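Local coordinates for hypothetical protein BP2299 (PDB 2FQP), which is a small cupin-fold protein that binds a zinc ion through histidines, and whose biochemical role the structure alone does not show, at the interface of chains A and B. Residues are numbered along the deposited sequence; one frame, centred on the assembly and turned at random. Chains: chain A/B, hypothetical protein BP2299.

The centres of contact 1 and contact 2, taken over their C-alpha atoms, lie about 16 Å apart in one two-fold symmetric interface. Strand 40-44 takes part in both: its end, with A:Val43 and B:Val43, feeds contact 1, while B:Val41 near its start belongs to contact 2. Contact 1 adds A:Met45 and B:Met45, both selenomethionine, and the loop at A:Gly66 and B:Gly66; contact 2 adds the start of strand 18-25 and the end of strand 87-94. Two mainly apolar patches that draw on one strand probably help hold the subunits together, though the structure alone does not show whether this dimer is the biological form.

Contact 1: the interface of chains A and B. Residues chain A 43-45, 66; chain B 43-45, 66.
At the end of strand 40-44 of the double-stranded beta-helix, A:Met45 and B:Met45 meet across the two-fold axis, each a selenomethionine. Their side chains pass at an angle, with the selenium atoms A:Met45 SE and B:Met45 SE 3.7 Å apart. Each side chain then carries its methyl toward the glycine in the loop of the opposite subunit. The terminal methyl A:Met45 CE lies against B:Gly66 CA at 3.5 Å, a close fit, and its twin, B:Met45 CE to A:Gly66 CA, is also 3.5 Å. B:Met45 CE further comes within 3.4 Å of the backbone nitrogen A:Gly66 N. A glycine leaves the backbone bare here, letting the methyl rest directly on the main chain. The bends at chi2 and chi3 of A:Met45 (-51° and -55°) turn the selenoether end, which lets SE face its symmetry mate while CE reaches B:Gly66.

Valines flank the selenium pair. B:Val43 CG1 sits 3.8 Å from A:Met45 SE, and A:Val43 CG1 is 4.0 Å from B:Met45 SE. In both valines CG1 stands opposite the backbone N (chi1 -176° in A:Val43), and these two methyls also point at one another, tip to tip, at 4.1 Å between A:Val43 CG1 and B:Val43 CG1. What results is an apolar cluster centred on the two selenium atoms. It lies where strand 40-44 gives way to loop, next to A:Gly66 and its twin B:Gly66 in the loop between strands 57-63 and 69-71.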
ATOM      1  N   VAL A  43       1.440  -2.535   3.141  1.00  8.92           N
ATOM      2  CA  VAL A  43       0.110  -2.694   2.566  1.00  9.37           C
ATOM      3  C   VAL A  43      -0.020  -4.106   1.990  1.00 11.16           C
ATOM      4  O   VAL A  43       0.513  -4.388   0.931  1.00 10.77           O
ATOM      5  CB  VAL A  43      -0.155  -1.678   1.416  1.00 10.32           C
ATOM      6  CG1 VAL A  43      -1.583  -1.831   0.935  1.00 10.04           C
ATOM      7  CG2 VAL A  43       0.100  -0.208   1.861  1.00 12.03           C
ATOM      8  N   PRO A  44      -0.704  -5.010   2.710  1.00  7.66           N
ATOM      9  CA  PRO A  44      -0.856  -6.342   2.158  1.00  9.87           C
ATOM     10  C   PRO A  44      -1.691  -6.371   0.885  1.00  7.77           C
ATOM     11  O   PRO A  44      -2.695  -5.659   0.787  1.00 10.64           O
ATOM     12  CB  PRO A  44      -1.568  -7.106   3.288  1.00 11.07           C
ATOM     13  CG  PRO A  44      -1.307  -6.322   4.495  1.00  7.31           C
ATOM     14  CD  PRO A  44      -1.348  -4.908   4.025  1.00  7.23           C
HETATM   15  N   MSE A  45      -1.278  -7.190  -0.069  1.00 10.28           N
HETATM   16  CA  MSE A  45      -2.006  -7.376  -1.331  1.00  9.78           C
HETATM   17  C   MSE A  45      -2.723  -8.724  -1.352  1.00 11.83           C
HETATM   18  O   MSE A  45      -3.455  -9.027  -2.282  1.00 11.91           O
HETATM   19  CB  MSE A  45      -1.055  -7.260  -2.515  1.00 10.49           C
HETATM   20  CG  MSE A  45      -0.328  -5.965  -2.694  1.00  9.12           C
HETATM   21 SE   MSE A  45      -1.482  -4.369  -2.679  1.00 15.42          SE
HETATM   22  CE  MSE A  45      -2.599  -4.971  -4.049  1.00  9.97           C
ATOM     23  N   GLY A  66      -5.184  -4.958   1.835  1.00 12.04           N
ATOM     24  CA  GLY A  66      -5.584  -3.568   1.890  1.00 11.69           C
ATOM     25  C   GLY A  66      -5.666  -2.958   3.262  1.00 12.74           C
ATOM     26  O   GLY A  66      -6.108  -1.837   3.369  1.00 14.46           O
TER
ATOM     27  N   VAL B  43      -1.528   3.138  -3.485  1.00 10.74           N
ATOM     28  CA  VAL B  43      -1.549   1.717  -3.760  1.00 10.47           C
ATOM     29  C   VAL B  43      -2.948   1.239  -4.149  1.00 10.79           C
ATOM     30  O   VAL B  43      -3.846   1.084  -3.283  1.00  8.94           O
ATOM     31  CB  VAL B  43      -1.027   0.862  -2.556  1.00  8.38           C
ATOM     32  CG1 VAL B  43      -0.960  -0.602  -2.942  1.00  9.64           C
ATOM     33  CG2 VAL B  43       0.386   1.370  -2.108  1.00 13.36           C
ATOM     34  N   PRO B  44      -3.151   0.983  -5.457  1.00 10.63           N
ATOM     35  CA  PRO B  44      -4.445   0.515  -5.888  1.00  9.56           C
ATOM     36  C   PRO B  44      -4.741  -0.874  -5.406  1.00  8.46           C
ATOM     37  O   PRO B  44      -3.857  -1.728  -5.448  1.00  8.12           O
ATOM     38  CB  PRO B  44      -4.352   0.545  -7.411  1.00 10.47           C
ATOM     39  CG  PRO B  44      -3.230   1.499  -7.713  1.00 11.56           C
ATOM     40  CD  PRO B  44      -2.267   1.227  -6.600  1.00 10.55           C
HETATM   41  N   MSE B  45      -5.972  -1.067  -4.918  1.00  8.85           N
HETATM   42  CA  MSE B  45      -6.375  -2.391  -4.424  1.00 10.84           C
HETATM   43  C   MSE B  45      -7.320  -3.031  -5.441  1.00 11.22           C
HETATM   44  O   MSE B  45      -7.723  -4.185  -5.284  1.00 12.23           O
HETATM   45  CB  MSE B  45      -7.080  -2.304  -3.086  1.00 11.39           C
HETATM   46  CG  MSE B  45      -6.283  -1.690  -1.988  1.00 11.09           C
HETATM   47 SE   MSE B  45      -4.544  -2.531  -1.693  1.00 17.29          SE
HETATM   48  CE  MSE B  45      -5.251  -4.355  -1.527  1.00 12.60           C
ATOM     49  N   GLY B  66      -2.059  -3.299  -7.111  1.00 11.81           N
ATOM     50  CA  GLY B  66      -0.738  -3.599  -6.660  1.00 10.63           C
ATOM     51  C   GLY B  66       0.391  -2.785  -7.285  1.00 10.92           C
ATOM     52  O   GLY B  66       1.545  -3.017  -6.939  1.00 10.58           O
TER

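Contact 2: the interface of chains A and B. Residues chain A 17-18, 94; chain B 18, 41, 94.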
ATOM      1  N   ARG A  17      11.935  10.774  -0.754  1.00 12.60           N
ATOM      2  CA  ARG A  17      11.093  10.620   0.418  1.00 15.86           C
ATOM      3  C   ARG A  17      10.778   9.192   0.808  1.00 12.38           C
ATOM      4  O   ARG A  17      10.678   8.921   2.001  1.00 13.40           O
ATOM      5  CB  ARG A  17       9.763  11.341   0.209  1.00 15.89           C
ATOM      6  CG  ARG A  17       9.934  12.827  -0.145  1.00 23.92           C
ATOM      7  CD  ARG A  17       9.702  13.720   1.057  1.00 27.18           C
ATOM      8  NE  ARG A  17       8.456  14.425   0.877  1.00 37.09           N
ATOM      9  CZ  ARG A  17       7.748  14.998   1.842  1.00 24.77           C
ATOM     10  NH1 ARG A  17       8.125  14.955   3.126  1.00 25.84           N
ATOM     11  NH2 ARG A  17       6.632  15.607   1.503  1.00 36.07           N
ATOM     12  N   VAL A  18      10.633   8.315  -0.187  1.00 11.68           N
ATOM     13  CA  VAL A  18      10.204   6.925   0.042  1.00 12.28           C
ATOM     14  C   VAL A  18      10.897   5.954  -0.885  1.00 11.35           C
ATOM     15  O   VAL A  18      11.395   6.318  -1.952  1.00 12.06           O
ATOM     16  CB  VAL A  18       8.640   6.771  -0.137  1.00 13.51           C
ATOM     17  CG1 VAL A  18       7.906   7.535   0.928  1.00 21.62           C
ATOM     18  CG2 VAL A  18       8.208   7.214  -1.505  1.00 18.62           C
ATOM     19  N   ILE A  94      10.153   4.954   4.739  1.00 14.04           N
ATOM     20  CA  ILE A  94      10.159   6.410   4.841  1.00 13.37           C
ATOM     21  C   ILE A  94      11.575   6.882   5.090  1.00 13.37           C
ATOM     22  O   ILE A  94      12.182   6.536   6.102  1.00 12.48           O
ATOM     23  CB  ILE A  94       9.225   6.876   6.001  1.00 14.88           C
ATOM     24  CG1 ILE A  94       7.827   6.264   5.869  1.00 13.54           C
ATOM     25  CG2 ILE A  94       9.164   8.381   6.068  1.00 20.36           C
ATOM     26  CD1 ILE A  94       7.190   6.437   4.525  1.00 23.57           C
TER
ATOM     27  N   VAL B  18       3.408   9.584   8.557  1.00 11.00           N
ATOM     28  CA  VAL B  18       2.468   9.404   7.471  1.00 12.31           C
ATOM     29  C   VAL B  18       1.008   9.412   7.955  1.00 10.09           C
ATOM     30  O   VAL B  18       0.730   9.241   9.118  1.00 12.64           O
ATOM     31  CB  VAL B  18       2.699   8.033   6.736  1.00 12.07           C
ATOM     32  CG1 VAL B  18       4.066   7.953   6.062  1.00 17.68           C
ATOM     33  CG2 VAL B  18       2.487   6.876   7.664  1.00 14.00           C
ATOM     34  N   VAL B  41       1.580   8.665  -1.906  1.00  9.78           N
ATOM     35  CA  VAL B  41       1.721   7.457  -2.683  1.00  9.63           C
ATOM     36  C   VAL B  41       0.352   6.760  -2.733  1.00  9.97           C
ATOM     37  O   VAL B  41      -0.366   6.750  -1.715  1.00 11.91           O
ATOM     38  CB  VAL B  41       2.711   6.494  -1.995  1.00  9.84           C
ATOM     39  CG1 VAL B  41       2.776   5.185  -2.743  1.00 13.54           C
ATOM     40  CG2 VAL B  41       4.113   7.050  -1.914  1.00 10.94           C
ATOM     41  N   ILE B  94       2.684  11.651   2.932  1.00 12.34           N
ATOM     42  CA  ILE B  94       3.938  11.820   3.640  1.00 11.46           C
ATOM     43  C   ILE B  94       4.016  13.166   4.384  1.00 12.34           C
ATOM     44  O   ILE B  94       3.985  14.212   3.746  1.00 14.31           O
ATOM     45  CB  ILE B  94       5.103  11.722   2.668  1.00 12.99           C
ATOM     46  CG1 ILE B  94       4.974  10.502   1.746  1.00 18.09           C
ATOM     47  CG2 ILE B  94       6.426  11.757   3.472  1.00 11.57           C
ATOM     48  CD1 ILE B  94       5.022   9.175   2.439  1.00 27.28           C
TER
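The guanidinium of A:Arg17 is the flat group here, and one of its faces receives the methyl B:Ile94 CG2. That carbon stands 3.6 Å above the plane, displaced toward the rim, and it sits nearer the NH1 corner than the middle: A:Arg17 NH1 is 3.6 Å and A:Arg17 CZ 3.9 Å from B:Ile94 CG2. At the other terminal nitrogen, A:Arg17 NH2 comes to 3.7 Å from the carbonyl oxygen B:Ile94 O, too long to count as a hydrogen bond. The arginine and the isoleucine run alongside each other, pointing opposite ways, and bends at chi2 and chi3 of A:Arg17 (-101° and -109°) carry its planar end over to the branch methyl.

B:Ile94 works with both of its arms. While CG2 takes the arginine face, the longer branch turns toward A:Val18, the first residue of strand 18-25. B:Ile94 CD1 lies 3.6 Å from A:Val18 CG1, the two side chains passing at a slant. The twin of this pair is a little more open, with A:Ile94 CD1 3.8 Å from B:Val18 CG1. In both isoleucines CG1 is opposite the carbonyl carbon and beside the backbone N; in B:Ile94 this torsion (chi1 -48°) aims CG1, and CD1 beyond it, at A:Val18, and leaves CG2 anti to the backbone N, where it meets A:Arg17.

Between these pairs the isoleucines themselves meet tip to tip near the two-fold axis, A:Ile94 CD1 to B:Ile94 CD1 at 4.1 Å. The ends of strand 87-94 from both subunits thus face each other, and the valines at the start of strand 18-25 close in beside them, making a small hydrophobic seam. Toward strand 40-44, the other branch of A:Val18 extends the seam: A:Val18 CG2 points end-on at the methyl B:Val41 CG2, 4.1 Å away.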